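PDB 3NRH: uncharacterized protein BF1032 from Bacteroides fragilis, which is of unknown function but belongs to the DUF5063 family and folds into a mostly alpha-helical bundle that assembles as a pair of subunits. Local coordinates for residues Q6-D10 and N135-N139; V39-L43 and L164-K168; P67-V71 and K124-V129; L87-Y93 and K109-D115. All coordinates share one frame; numbering follows the deposited sequence.

Contact 1 (Q6-D10 and N135-N139); sequences QVIFD and NETMN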
loop_
_atom_site.group_PDB
_atom_site.type_symbol
_atom_site.label_atom_id
_atom_site.label_comp_id
_atom_site.label_asym_id
_atom_site.label_seq_id
_atom_site.Cartn_x
_atom_site.Cartn_y
_atom_site.Cartn_z
ATOM N N GLN A 6 5.441 -10.320 26.364
ATOM C CA GLN A 6 4.212 -11.037 25.914
ATOM C C GLN A 6 4.015 -10.889 24.405
ATOM O O GLN A 6 4.513 -11.701 23.623
ATOM C CB GLN A 6 2.989 -10.489 26.655
ATOM C CG GLN A 6 3.116 -10.536 28.171
ATOM C CD GLN A 6 1.837 -10.130 28.883
ATOM O OE1 GLN A 6 1.348 -9.008 28.724
ATOM N NE2 GLN A 6 1.289 -11.044 29.675
ATOM N N VAL A 7 3.289 -9.851 24.000
ATOM C CA VAL A 7 3.040 -9.605 22.584
ATOM C C VAL A 7 4.302 -9.114 21.883
ATOM O O VAL A 7 4.442 -9.256 20.669
ATOM C CB VAL A 7 1.921 -8.553 22.375
ATOM C CG1 VAL A 7 0.600 -9.090 22.893
ATOM C CG2 VAL A 7 2.280 -7.260 23.087
ATOM N N ILE A 8 5.227 -8.546 22.649
ATOM C CA ILE A 8 6.467 -8.035 22.076
ATOM C C ILE A 8 7.311 -9.134 21.436
ATOM O O ILE A 8 8.307 -8.852 20.769
ATOM C CB ILE A 8 7.314 -7.304 23.138
ATOM C CG1 ILE A 8 7.661 -8.259 24.281
ATOM C CG2 ILE A 8 6.556 -6.091 23.652
ATOM C CD1 ILE A 8 8.609 -7.668 25.297
ATOM N N PHE A 9 6.912 -10.386 21.635
ATOM C CA PHE A 9 7.634 -11.512 21.051
ATOM C C PHE A 9 6.851 -12.065 19.863
ATOM O O PHE A 9 7.306 -12.980 19.176
ATOM C CB PHE A 9 7.834 -12.616 22.093
ATOM C CG PHE A 9 8.616 -12.180 23.297
ATOM C CD1 PHE A 9 9.916 -11.702 23.164
ATOM C CD2 PHE A 9 8.051 -12.244 24.568
ATOM C CE1 PHE A 9 10.646 -11.293 24.282
ATOM C CE2 PHE A 9 8.770 -11.838 25.691
ATOM C CZ PHE A 9 10.071 -11.361 25.547
ATOM N N ASP A 10 5.671 -11.498 19.635
ATOM C CA ASP A 10 4.801 -11.920 18.541
ATOM C C ASP A 10 5.543 -11.885 17.203
ATOM O O ASP A 10 6.299 -10.955 16.925
ATOM C CB ASP A 10 3.578 -11.006 18.482
ATOM C CG ASP A 10 2.515 -11.511 17.537
ATOM O OD1 ASP A 10 1.829 -12.492 17.882
ATOM O OD2 ASP A 10 2.370 -10.926 16.446
ATOM N N ASN A 135 10.912 -4.390 28.944
ATOM C CA ASN A 135 9.642 -5.005 28.568
ATOM C C ASN A 135 8.400 -4.116 28.654
ATOM O O ASN A 135 7.632 -4.026 27.695
ATOM C CB ASN A 135 9.415 -6.275 29.395
ATOM C CG ASN A 135 8.206 -7.067 28.928
ATOM O OD1 ASN A 135 7.064 -6.650 29.121
ATOM N ND2 ASN A 135 8.455 -8.214 28.304
ATOM N N GLU A 136 8.202 -3.464 29.794
ATOM C CA GLU A 136 7.037 -2.604 29.995
ATOM C C GLU A 136 6.869 -1.493 28.955
ATOM O O GLU A 136 5.789 -1.328 28.391
ATOM C CB GLU A 136 7.076 -1.975 31.393
ATOM C CG GLU A 136 7.222 -2.977 32.532
ATOM C CD GLU A 136 8.653 -3.452 32.712
ATOM O OE1 GLU A 136 9.509 -2.620 33.077
ATOM O OE2 GLU A 136 8.922 -4.652 32.488
ATOM N N THR A 137 7.925 -0.722 28.716
ATOM C CA THR A 137 7.862 0.369 27.756
ATOM C C THR A 137 7.917 -0.135 26.320
ATOM O O THR A 137 7.488 0.560 25.404
ATOM C CB THR A 137 8.981 1.414 28.003
ATOM O OG1 THR A 137 10.251 0.760 28.080
ATOM C CG2 THR A 137 8.721 2.166 29.305
HETATM N N MSE A 138 8.448 -1.339 26.120
HETATM C CA MSE A 138 8.489 -1.917 24.785
HETATM C C MSE A 138 7.036 -2.208 24.425
HETATM O O MSE A 138 6.590 -1.965 23.300
HETATM C CB MSE A 138 9.292 -3.225 24.775
HETATM C CG MSE A 138 10.802 -3.049 24.871
HETATM SE SE MSE A 138 11.731 -4.755 24.987
HETATM C CE MSE A 138 11.559 -5.310 23.153
ATOM N N ASN A 139 6.294 -2.718 25.402
ATOM C CA ASN A 139 4.890 -3.040 25.189
ATOM C C ASN A 139 4.043 -1.791 24.997
ATOM O O ASN A 139 3.221 -1.724 24.079
ATOM C CB ASN A 139 4.345 -3.852 26.364
ATOM C CG ASN A 139 2.855 -4.101 26.252
ATOM O OD1 ASN A 139 2.043 -3.248 26.608
ATOM N ND2 ASN A 139 2.490 -5.264 25.738
#

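Contact 2 (V39-L43 and L164-K168); sequences VDTTL and LHDVK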
loop_
_atom_site.group_PDB
_atom_site.type_symbol
_atom_site.label_atom_id
_atom_site.label_comp_id
_atom_site.label_asym_id
_atom_site.label_seq_id
_atom_site.Cartn_x
_atom_site.Cartn_y
_atom_site.Cartn_z
ATOM N N VAL A 39 11.681 8.103 -4.645
ATOM C CA VAL A 39 10.294 7.806 -4.962
ATOM C C VAL A 39 10.043 6.316 -5.175
ATOM O O VAL A 39 9.104 5.758 -4.608
ATOM C CB VAL A 39 9.839 8.590 -6.214
ATOM C CG1 VAL A 39 8.449 8.130 -6.652
ATOM C CG2 VAL A 39 9.817 10.081 -5.898
ATOM N N ASP A 40 10.879 5.674 -5.986
ATOM C CA ASP A 40 10.717 4.246 -6.260
ATOM C C ASP A 40 10.759 3.386 -5.002
ATOM O O ASP A 40 9.952 2.466 -4.843
ATOM C CB ASP A 40 11.805 3.743 -7.218
ATOM C CG ASP A 40 11.657 4.298 -8.617
ATOM O OD1 ASP A 40 10.516 4.621 -9.006
ATOM O OD2 ASP A 40 12.677 4.393 -9.333
ATOM N N THR A 41 11.704 3.678 -4.114
ATOM C CA THR A 41 11.854 2.899 -2.890
ATOM C C THR A 41 10.752 3.132 -1.865
ATOM O O THR A 41 10.298 2.190 -1.209
ATOM C CB THR A 41 13.199 3.178 -2.216
ATOM O OG1 THR A 41 14.254 2.933 -3.152
ATOM C CG2 THR A 41 13.379 2.270 -1.004
ATOM N N THR A 42 10.322 4.383 -1.728
ATOM C CA THR A 42 9.274 4.706 -0.772
ATOM C C THR A 42 7.972 4.010 -1.158
ATOM O O THR A 42 7.191 3.616 -0.290
ATOM C CB THR A 42 9.040 6.226 -0.687
ATOM O OG1 THR A 42 10.279 6.885 -0.377
ATOM C CG2 THR A 42 8.031 6.546 0.412
ATOM N N LEU A 43 7.744 3.844 -2.458
ATOM C CA LEU A 43 6.530 3.181 -2.926
ATOM C C LEU A 43 6.561 1.679 -2.655
ATOM O O LEU A 43 5.549 0.996 -2.800
ATOM C CB LEU A 43 6.310 3.453 -4.416
ATOM C CG LEU A 43 5.825 4.880 -4.695
ATOM C CD1 LEU A 43 5.844 5.179 -6.191
ATOM C CD2 LEU A 43 4.425 5.041 -4.121
ATOM N N LEU A 164 2.759 9.982 -4.009
ATOM C CA LEU A 164 3.996 9.464 -4.598
ATOM C C LEU A 164 3.743 8.637 -5.850
ATOM O O LEU A 164 4.548 8.658 -6.782
ATOM C CB LEU A 164 4.764 8.624 -3.570
ATOM C CG LEU A 164 5.413 9.427 -2.435
ATOM C CD1 LEU A 164 5.976 8.488 -1.389
ATOM C CD2 LEU A 164 6.508 10.316 -3.005
ATOM N N HIS A 165 2.634 7.901 -5.879
ATOM C CA HIS A 165 2.312 7.101 -7.057
ATOM C C HIS A 165 2.151 8.067 -8.231
ATOM O O HIS A 165 2.679 7.828 -9.314
ATOM C CB HIS A 165 1.009 6.317 -6.857
ATOM C CG HIS A 165 0.676 5.393 -7.993
ATOM N ND1 HIS A 165 1.203 4.122 -8.102
ATOM C CD2 HIS A 165 -0.129 5.557 -9.071
ATOM C CE1 HIS A 165 0.734 3.543 -9.194
ATOM N NE2 HIS A 165 -0.076 4.393 -9.800
ATOM N N ASP A 166 1.434 9.168 -8.002
ATOM C CA ASP A 166 1.213 10.165 -9.049
ATOM C C ASP A 166 2.521 10.827 -9.484
ATOM O O ASP A 166 2.697 11.149 -10.656
ATOM C CB ASP A 166 0.236 11.248 -8.580
ATOM C CG ASP A 166 -1.123 10.691 -8.217
ATOM O OD1 ASP A 166 -1.649 9.856 -8.980
ATOM O OD2 ASP A 166 -1.670 11.098 -7.171
ATOM N N VAL A 167 3.431 11.045 -8.540
ATOM C CA VAL A 167 4.711 11.653 -8.879
ATOM C C VAL A 167 5.463 10.768 -9.874
ATOM O O VAL A 167 6.045 11.257 -10.839
ATOM C CB VAL A 167 5.587 11.854 -7.624
ATOM C CG1 VAL A 167 7.023 12.180 -8.030
ATOM C CG2 VAL A 167 5.007 12.972 -6.768
ATOM N N LYS A 168 5.425 9.460 -9.653
ATOM C CA LYS A 168 6.128 8.532 -10.528
ATOM C C LYS A 168 5.445 8.216 -11.861
ATOM O O LYS A 168 6.097 8.218 -12.903
ATOM C CB LYS A 168 6.399 7.219 -9.779
ATOM C CG LYS A 168 7.094 6.144 -10.609
ATOM C CD LYS A 168 7.385 4.900 -9.774
ATOM C CE LYS A 168 7.975 3.776 -10.624
ATOM N NZ LYS A 168 9.202 4.203 -11.349
#

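Contact 3 (P67-V71 and K124-V129); sequences PETYV and KDFIFV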
loop_
_atom_site.group_PDB
_atom_site.type_symbol
_atom_site.label_atom_id
_atom_site.label_comp_id
_atom_site.label_asym_id
_atom_site.label_seq_id
_atom_site.Cartn_x
_atom_site.Cartn_y
_atom_site.Cartn_z
ATOM N N PRO A 67 7.102 5.709 28.013
ATOM C CA PRO A 67 8.237 5.296 27.179
ATOM C C PRO A 67 9.053 6.530 26.806
ATOM O O PRO A 67 8.502 7.627 26.693
ATOM C CB PRO A 67 7.561 4.676 25.956
ATOM C CG PRO A 67 6.231 4.216 26.483
ATOM C CD PRO A 67 5.822 5.353 27.382
ATOM N N GLU A 68 10.361 6.366 26.633
ATOM C CA GLU A 68 11.210 7.490 26.244
ATOM C C GLU A 68 10.797 7.929 24.846
ATOM O O GLU A 68 10.309 7.124 24.056
ATOM C CB GLU A 68 12.689 7.075 26.216
ATOM C CG GLU A 68 13.399 7.099 27.562
ATOM C CD GLU A 68 14.866 6.712 27.448
ATOM O OE1 GLU A 68 15.567 7.279 26.580
ATOM O OE2 GLU A 68 15.321 5.846 28.228
ATOM N N THR A 69 10.985 9.206 24.548
ATOM C CA THR A 69 10.650 9.738 23.237
ATOM C C THR A 69 11.959 10.050 22.523
ATOM O O THR A 69 12.968 10.337 23.164
ATOM C CB THR A 69 9.807 11.030 23.357
ATOM O OG1 THR A 69 8.549 10.722 23.968
ATOM C CG2 THR A 69 9.554 11.636 21.987
ATOM N N TYR A 70 11.953 9.973 21.199
ATOM C CA TYR A 70 13.158 10.260 20.439
ATOM C C TYR A 70 13.036 11.546 19.638
ATOM O O TYR A 70 13.891 12.427 19.724
ATOM C CB TYR A 70 13.477 9.120 19.462
ATOM C CG TYR A 70 14.684 9.417 18.592
ATOM C CD1 TYR A 70 15.968 9.037 18.984
ATOM C CD2 TYR A 70 14.545 10.115 17.393
ATOM C CE1 TYR A 70 17.083 9.346 18.200
ATOM C CE2 TYR A 70 15.651 10.431 16.607
ATOM C CZ TYR A 70 16.914 10.042 17.010
ATOM O OH TYR A 70 18.003 10.330 16.207
ATOM N N VAL A 71 11.967 11.641 18.853
ATOM C CA VAL A 71 11.756 12.789 17.984
ATOM C C VAL A 71 11.517 14.127 18.677
ATOM O O VAL A 71 10.540 14.307 19.400
ATOM C CB VAL A 71 10.599 12.518 16.995
ATOM C CG1 VAL A 71 10.417 13.706 16.062
ATOM C CG2 VAL A 71 10.896 11.260 16.190
ATOM N N LYS A 124 9.549 6.142 14.478
ATOM C CA LYS A 124 10.858 6.302 15.114
ATOM C C LYS A 124 10.785 6.239 16.641
ATOM O O LYS A 124 11.639 5.625 17.286
ATOM C CB LYS A 124 11.491 7.630 14.689
ATOM C CG LYS A 124 12.886 7.889 15.266
ATOM C CD LYS A 124 13.912 6.880 14.763
ATOM C CE LYS A 124 15.316 7.222 15.263
ATOM N NZ LYS A 124 16.354 6.311 14.687
ATOM N N ASP A 125 9.775 6.877 17.224
ATOM C CA ASP A 125 9.633 6.859 18.680
ATOM C C ASP A 125 9.455 5.426 19.163
ATOM O O ASP A 125 10.002 5.029 20.197
ATOM C CB ASP A 125 8.438 7.708 19.129
ATOM C CG ASP A 125 8.745 9.197 19.132
ATOM O OD1 ASP A 125 9.929 9.569 18.984
ATOM O OD2 ASP A 125 7.799 9.999 19.298
ATOM N N PHE A 126 8.694 4.650 18.397
ATOM C CA PHE A 126 8.444 3.259 18.734
ATOM C C PHE A 126 9.698 2.371 18.675
ATOM O O PHE A 126 10.033 1.704 19.654
ATOM C CB PHE A 126 7.376 2.678 17.802
ATOM C CG PHE A 126 7.325 1.179 17.811
ATOM C CD1 PHE A 126 7.017 0.486 18.979
ATOM C CD2 PHE A 126 7.631 0.456 16.664
ATOM C CE1 PHE A 126 7.018 -0.911 19.002
ATOM C CE2 PHE A 126 7.635 -0.940 16.675
ATOM C CZ PHE A 126 7.328 -1.623 17.849
ATOM N N ILE A 127 10.391 2.356 17.540
ATOM C CA ILE A 127 11.562 1.490 17.418
ATOM C C ILE A 127 12.730 1.871 18.319
ATOM O O ILE A 127 13.509 1.004 18.726
ATOM C CB ILE A 127 12.060 1.380 15.961
ATOM C CG1 ILE A 127 12.476 2.750 15.430
ATOM C CG2 ILE A 127 10.972 0.739 15.100
ATOM C CD1 ILE A 127 13.104 2.695 14.044
ATOM N N PHE A 128 12.854 3.155 18.638
ATOM C CA PHE A 128 13.924 3.589 19.532
ATOM C C PHE A 128 13.720 2.914 20.888
ATOM O O PHE A 128 14.621 2.250 21.418
ATOM C CB PHE A 128 13.906 5.109 19.710
ATOM C CG PHE A 128 14.867 5.604 20.761
ATOM C CD1 PHE A 128 16.216 5.268 20.699
ATOM C CD2 PHE A 128 14.420 6.396 21.815
ATOM C CE1 PHE A 128 17.111 5.717 21.679
ATOM C CE2 PHE A 128 15.303 6.848 22.796
ATOM C CZ PHE A 128 16.652 6.506 22.725
ATOM N N VAL A 129 12.515 3.069 21.430
ATOM C CA VAL A 129 12.168 2.492 22.722
ATOM C C VAL A 129 12.248 0.976 22.705
ATOM O O VAL A 129 12.729 0.362 23.653
ATOM C CB VAL A 129 10.737 2.902 23.144
ATOM C CG1 VAL A 129 10.342 2.185 24.432
ATOM C CG2 VAL A 129 10.675 4.400 23.336
HETATM O O HOH W 1 8.453 6.257 22.074
HETATM O O HOH W 2 11.036 7.198 21.464
HETATM O O HOH W 3 8.180 12.638 19.391
#

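Contact 4 (L87-Y93 and K109-D115); sequences LAEKDDY and KKNISED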
loop_
_atom_site.group_PDB
_atom_site.type_symbol
_atom_site.label_atom_id
_atom_site.label_comp_id
_atom_site.label_asym_id
_atom_site.label_seq_id
_atom_site.Cartn_x
_atom_site.Cartn_y
_atom_site.Cartn_z
ATOM N N LEU A 87 12.164 16.235 -2.960
ATOM C CA LEU A 87 10.964 16.259 -3.793
ATOM C C LEU A 87 10.785 17.541 -4.609
ATOM O O LEU A 87 10.230 17.506 -5.696
ATOM C CB LEU A 87 9.723 16.012 -2.921
ATOM C CG LEU A 87 9.545 14.570 -2.440
ATOM C CD1 LEU A 87 8.443 14.519 -1.403
ATOM C CD2 LEU A 87 9.200 13.686 -3.632
ATOM N N ALA A 88 11.268 18.660 -4.081
ATOM C CA ALA A 88 11.169 19.960 -4.751
ATOM C C ALA A 88 9.715 20.280 -5.093
ATOM O O ALA A 88 8.842 20.120 -4.260
ATOM C CB ALA A 88 12.020 19.965 -6.015
ATOM N N GLU A 89 9.447 20.729 -6.318
ATOM C CA GLU A 89 8.070 21.030 -6.740
ATOM C C GLU A 89 7.099 19.839 -6.633
ATOM O O GLU A 89 5.884 20.028 -6.667
ATOM C CB GLU A 89 8.061 21.609 -8.176
ATOM C CG GLU A 89 9.385 21.535 -8.946
ATOM C CD GLU A 89 9.639 20.182 -9.611
ATOM O OE1 GLU A 89 8.717 19.655 -10.287
ATOM O OE2 GLU A 89 10.770 19.659 -9.464
ATOM N N LYS A 90 7.644 18.628 -6.505
ATOM C CA LYS A 90 6.860 17.378 -6.371
ATOM C C LYS A 90 6.276 17.176 -4.980
ATOM O O LYS A 90 5.438 16.302 -4.756
ATOM C CB LYS A 90 7.756 16.165 -6.623
ATOM C CG LYS A 90 7.404 15.342 -7.808
ATOM C CD LYS A 90 7.810 16.078 -9.055
ATOM C CE LYS A 90 6.659 16.466 -9.985
ATOM N NZ LYS A 90 7.260 16.518 -11.349
ATOM N N ASP A 91 6.780 17.950 -4.035
ATOM C CA ASP A 91 6.347 17.799 -2.662
ATOM C C ASP A 91 4.887 18.145 -2.421
ATOM O O ASP A 91 4.205 17.511 -1.606
ATOM C CB ASP A 91 7.237 18.646 -1.758
ATOM C CG ASP A 91 7.163 18.210 -0.328
ATOM O OD1 ASP A 91 7.067 16.984 -0.111
ATOM O OD2 ASP A 91 7.213 19.080 0.564
ATOM N N ASP A 92 4.403 19.147 -3.143
ATOM C CA ASP A 92 3.034 19.590 -2.982
ATOM C C ASP A 92 2.030 18.822 -3.827
ATOM O O ASP A 92 2.290 18.482 -4.982
ATOM C CB ASP A 92 2.936 21.085 -3.299
ATOM C CG ASP A 92 3.745 21.937 -2.338
ATOM O OD1 ASP A 92 4.988 21.808 -2.324
ATOM O OD2 ASP A 92 3.137 22.733 -1.591
ATOM N N TYR A 93 0.882 18.538 -3.230
ATOM C CA TYR A 93 -0.184 17.853 -3.935
ATOM C C TYR A 93 -1.524 18.277 -3.364
ATOM O O TYR A 93 -1.638 18.594 -2.180
ATOM C CB TYR A 93 -0.035 16.329 -3.842
ATOM C CG TYR A 93 -0.265 15.731 -2.473
ATOM C CD1 TYR A 93 0.738 15.746 -1.503
ATOM C CD2 TYR A 93 -1.475 15.109 -2.160
ATOM C CE1 TYR A 93 0.544 15.145 -0.263
ATOM C CE2 TYR A 93 -1.677 14.508 -0.922
ATOM C CZ TYR A 93 -0.662 14.526 0.020
ATOM O OH TYR A 93 -0.840 13.906 1.235
ATOM N N LYS A 109 -4.298 21.695 0.159
ATOM C CA LYS A 109 -2.888 21.557 -0.184
ATOM C C LYS A 109 -2.110 20.839 0.910
ATOM O O LYS A 109 -2.153 21.223 2.080
ATOM C CB LYS A 109 -2.262 22.930 -0.457
ATOM C CG LYS A 109 -2.585 23.485 -1.842
ATOM C CD LYS A 109 -1.860 24.796 -2.125
ATOM C CE LYS A 109 -2.484 25.959 -1.374
ATOM N NZ LYS A 109 -3.883 26.210 -1.819
ATOM N N LYS A 110 -1.404 19.785 0.513
ATOM C CA LYS A 110 -0.606 18.988 1.434
ATOM C C LYS A 110 0.807 18.829 0.889
ATOM O O LYS A 110 1.068 19.110 -0.281
ATOM C CB LYS A 110 -1.236 17.602 1.613
ATOM C CG LYS A 110 -2.500 17.575 2.461
ATOM C CD LYS A 110 -2.177 17.825 3.927
ATOM C CE LYS A 110 -3.405 17.656 4.809
ATOM N NZ LYS A 110 -3.080 17.857 6.252
ATOM N N ASN A 111 1.714 18.383 1.749
ATOM C CA ASN A 111 3.098 18.166 1.358
ATOM C C ASN A 111 3.522 16.761 1.759
ATOM O O ASN A 111 3.339 16.348 2.903
ATOM C CB ASN A 111 4.015 19.190 2.030
ATOM C CG ASN A 111 3.840 20.585 1.468
ATOM O OD1 ASN A 111 4.139 20.838 0.301
ATOM N ND2 ASN A 111 3.347 21.496 2.294
ATOM N N ILE A 112 4.075 16.026 0.803
ATOM C CA ILE A 112 4.540 14.670 1.069
ATOM C C ILE A 112 5.571 14.689 2.201
ATOM O O ILE A 112 5.545 13.843 3.093
ATOM C CB ILE A 112 5.188 14.054 -0.189
ATOM C CG1 ILE A 112 4.145 13.932 -1.307
ATOM C CG2 ILE A 112 5.784 12.693 0.146
ATOM C CD1 ILE A 112 4.725 13.505 -2.658
ATOM N N SER A 113 6.473 15.665 2.170
ATOM C CA SER A 113 7.507 15.760 3.194
ATOM C C SER A 113 6.934 15.826 4.610
ATOM O O SER A 113 7.470 15.205 5.526
ATOM C CB SER A 113 8.397 16.980 2.931
ATOM O OG SER A 113 7.634 18.171 2.932
ATOM N N GLU A 114 5.842 16.567 4.791
ATOM C CA GLU A 114 5.234 16.684 6.108
ATOM C C GLU A 114 4.576 15.374 6.512
ATOM O O GLU A 114 4.677 14.960 7.665
ATOM C CB GLU A 114 4.203 17.816 6.131
ATOM C CG GLU A 114 3.792 18.215 7.536
ATOM C CD GLU A 114 2.819 19.377 7.556
ATOM O OE1 GLU A 114 3.042 20.353 6.810
ATOM O OE2 GLU A 114 1.840 19.319 8.330
ATOM N N ASP A 115 3.898 14.725 5.566
ATOM C CA ASP A 115 3.255 13.441 5.839
ATOM C C ASP A 115 4.299 12.422 6.287
ATOM O O ASP A 115 4.114 11.724 7.290
ATOM C CB ASP A 115 2.562 12.881 4.590
ATOM C CG ASP A 115 1.301 13.637 4.221
ATOM O OD1 ASP A 115 0.433 13.820 5.099
ATOM O OD2 ASP A 115 1.171 14.032 3.042
#

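Contact 1 (Q6-D10 and N135-N139)
I8 lays its side chain over the first turn of helix 135-169. This is van der Waals packing, partly of methyls on amides, at one end of an alpha-helical bundle, where a short 3-10 turn, 7-9, precedes helix 11-28. No hydrogen bond joins the two segments. The closest backbone approach is between I8 and N139, with CA atoms 6.1 Å apart.

I8 uses two branches. CG2 lies against the helix backbone, 3.8 Å from N139 CA, and it also meets CB of M138, a selenomethionine, at 4.1 Å. The other branch runs through CG1 to CD1 and reaches the amide of N135. I8 CD1 stands 3.1 Å from N135 ND2, a close approach of a methyl group to an amide. With chi1 at 60°, I8 CG1 sits between its own backbone N and carbonyl carbon, and CG2 points on toward the helix. The extended chi2 then carries CD1 out to N135. The amide of N135 is brought there by a CG anti to the backbone N, chi1 -172°.

V7 adds a smaller contact beside N139. The F9 ring is covered on one face by I8 CG1, 3.9 Å above its plane. The 3-10 turn is closed by a bond from D10 N to V7 O. D10 then caps helix 11-28, with OD2 accepting from N12 N.

F130 of helix 112-131 touches both I8 and M138, so a second helix, 112-131, borders the apolar patch. Within the helical segment, N139 N donates to N135 O at 3.0 Å.

Contact 2 (V39-L43 and L164-K168)
D40 OD1 accepts a hydrogen bond from K168 NZ at 2.7 Å, as part of a salt bridge. It links two antiparallel helices of the bundle, 35-54 and 135-169. The two short segments run at 142° to each other, and their axes come within 9.8 Å.

The lysine reaches the acid by an extended chain that bends at its last torsion, chi4 56°. The ammonium meets OD1 on the syn side, 30° out of the carboxylate plane. The two side chains cross at about a right angle. This bridge lies at the margin of a largely buried contact.

Next to the bridge the packing is apolar. V39 spreads its two methyls: CG1 rests 3.8 Å from K168 CB, and CG2 faces V167 CG1. L43 inserts CD2 against L164 CB at 3.6 Å, while its CD1 lies beside the aliphatic part of K168. The lysine is therefore used along its length, carbon against L43 and nitrogen against D40.

The CB of H165 is directed away from helix 35-54. Its ring is held by the second subunit, ND1 by the Y50 hydroxyl and NE2 by G150 O. L43 also packs on Y50 of the second subunit, so the contact borders the dimer interface. T42 keeps its hydroxyl on F38 O of its own helix. Its methyl CG2 presses on L164 CD1 at 3.4 Å, tighter than usual carbon contact.

Contact 3 (P67-V71 and K124-V129)
The loop that leads into helix 73-87 lies along helix 112-131 and is held there by one aspartate. D125 OD1 accepts two consecutive backbone N-H groups. V71 N donates at 2.9 Å, nearly straight at 176° and close to the axis of the C-O bond. Y70 N donates at 3.0 Å from above the carboxylate plane. The other oxygen, OD2, takes a water that also donates to V71 O. Two further waters lie between E68 O and D125 O. Together these contacts follow the loop from E68 to V71.

The ring of Y70 meets two side chains of the helix. CG is anti to the backbone N, chi1 177°, which carries the ring out to K124 and F128. K124 CE lies over one face, 3.6 Å from the ring centroid, in a CH-pi contact. Its NZ makes a longer cation-pi contact at 4.7 Å and also forms a salt bridge with E28. The edge of Y70 meets the face of F128 in a T-shaped pair, with centroids 5.4 Å apart and planes at 62°. P67 CB packs on V129 CG1 at 4.0 Å.

Helix 135-169 borders this end, where S141 touches V129 and D140 touches P67. At the other end Y70 and V71 pack on I75 and Y76 of helix 73-87. Helix 11-28 meets K124 through C24 and E28.

Contact 4 (L87-Y93 and K109-D115)
Backbone bonds pair strand 92-94 with strand 109-111 in an antiparallel hairpin. Y93 and K110 form the hydrogen-bonded pair, with Y93 N to K110 O and K110 N to Y93 O both 3.0 Å. D92 and N111 form the neighbouring non-hydrogen-bonded pair. I112 N then donates to D91 O at 2.8 Å, where helix 112-131 begins.

The polar side chains continue this grip. D91 turns its carboxylate to S113 with CG anti to the backbone N, chi1 -161°. OD1 accepts S113 N at 2.7 Å, and OD2 accepts S113 OG at 2.6 Å. Both oxygens use their syn lone pairs. Y93 OH donates to D115 OD2 at 2.7 Å, on the syn side but 32° out of the carboxylate plane.

Among the apolar contacts, K110 CB lies over one face of the Y93 ring in a CH-pi contact. Y93 CD1 meets I112 CG1. L87 CD1 presses on I112 CB at 3.5 Å, and the two side chains cross at about a right angle. I112 also touches T160 and L164 of helix 135-169.

D91 and D115 both sit buried, and each receives donors from across the contact. D91 also lies beside the first turn of helix 112-131, next to backbone N-H groups at the helix start. Its negative charge would probably be favoured there by the helix dipole.

From the N terminus, residues 6-10 lead into helix 11-28 and meet the start of helix 135-169, so contact 1 closes a long loop. Contact 2 joins helix 35-54 to the far end of that same last helix. Its segments alternate with those of contact 1, so the two cross, about 33 Å apart between centres. Contact 3 ties the loop before helix 73-87 to helix 112-131 and is nested inside both. Contact 4, the hairpin leading into helix 112-131, is nested inside all three. Contacts 1 and 3 touch through T137, V129 and P67. Contacts 2 and 4 touch at the opposite end, through V167, K90, L164 and I112.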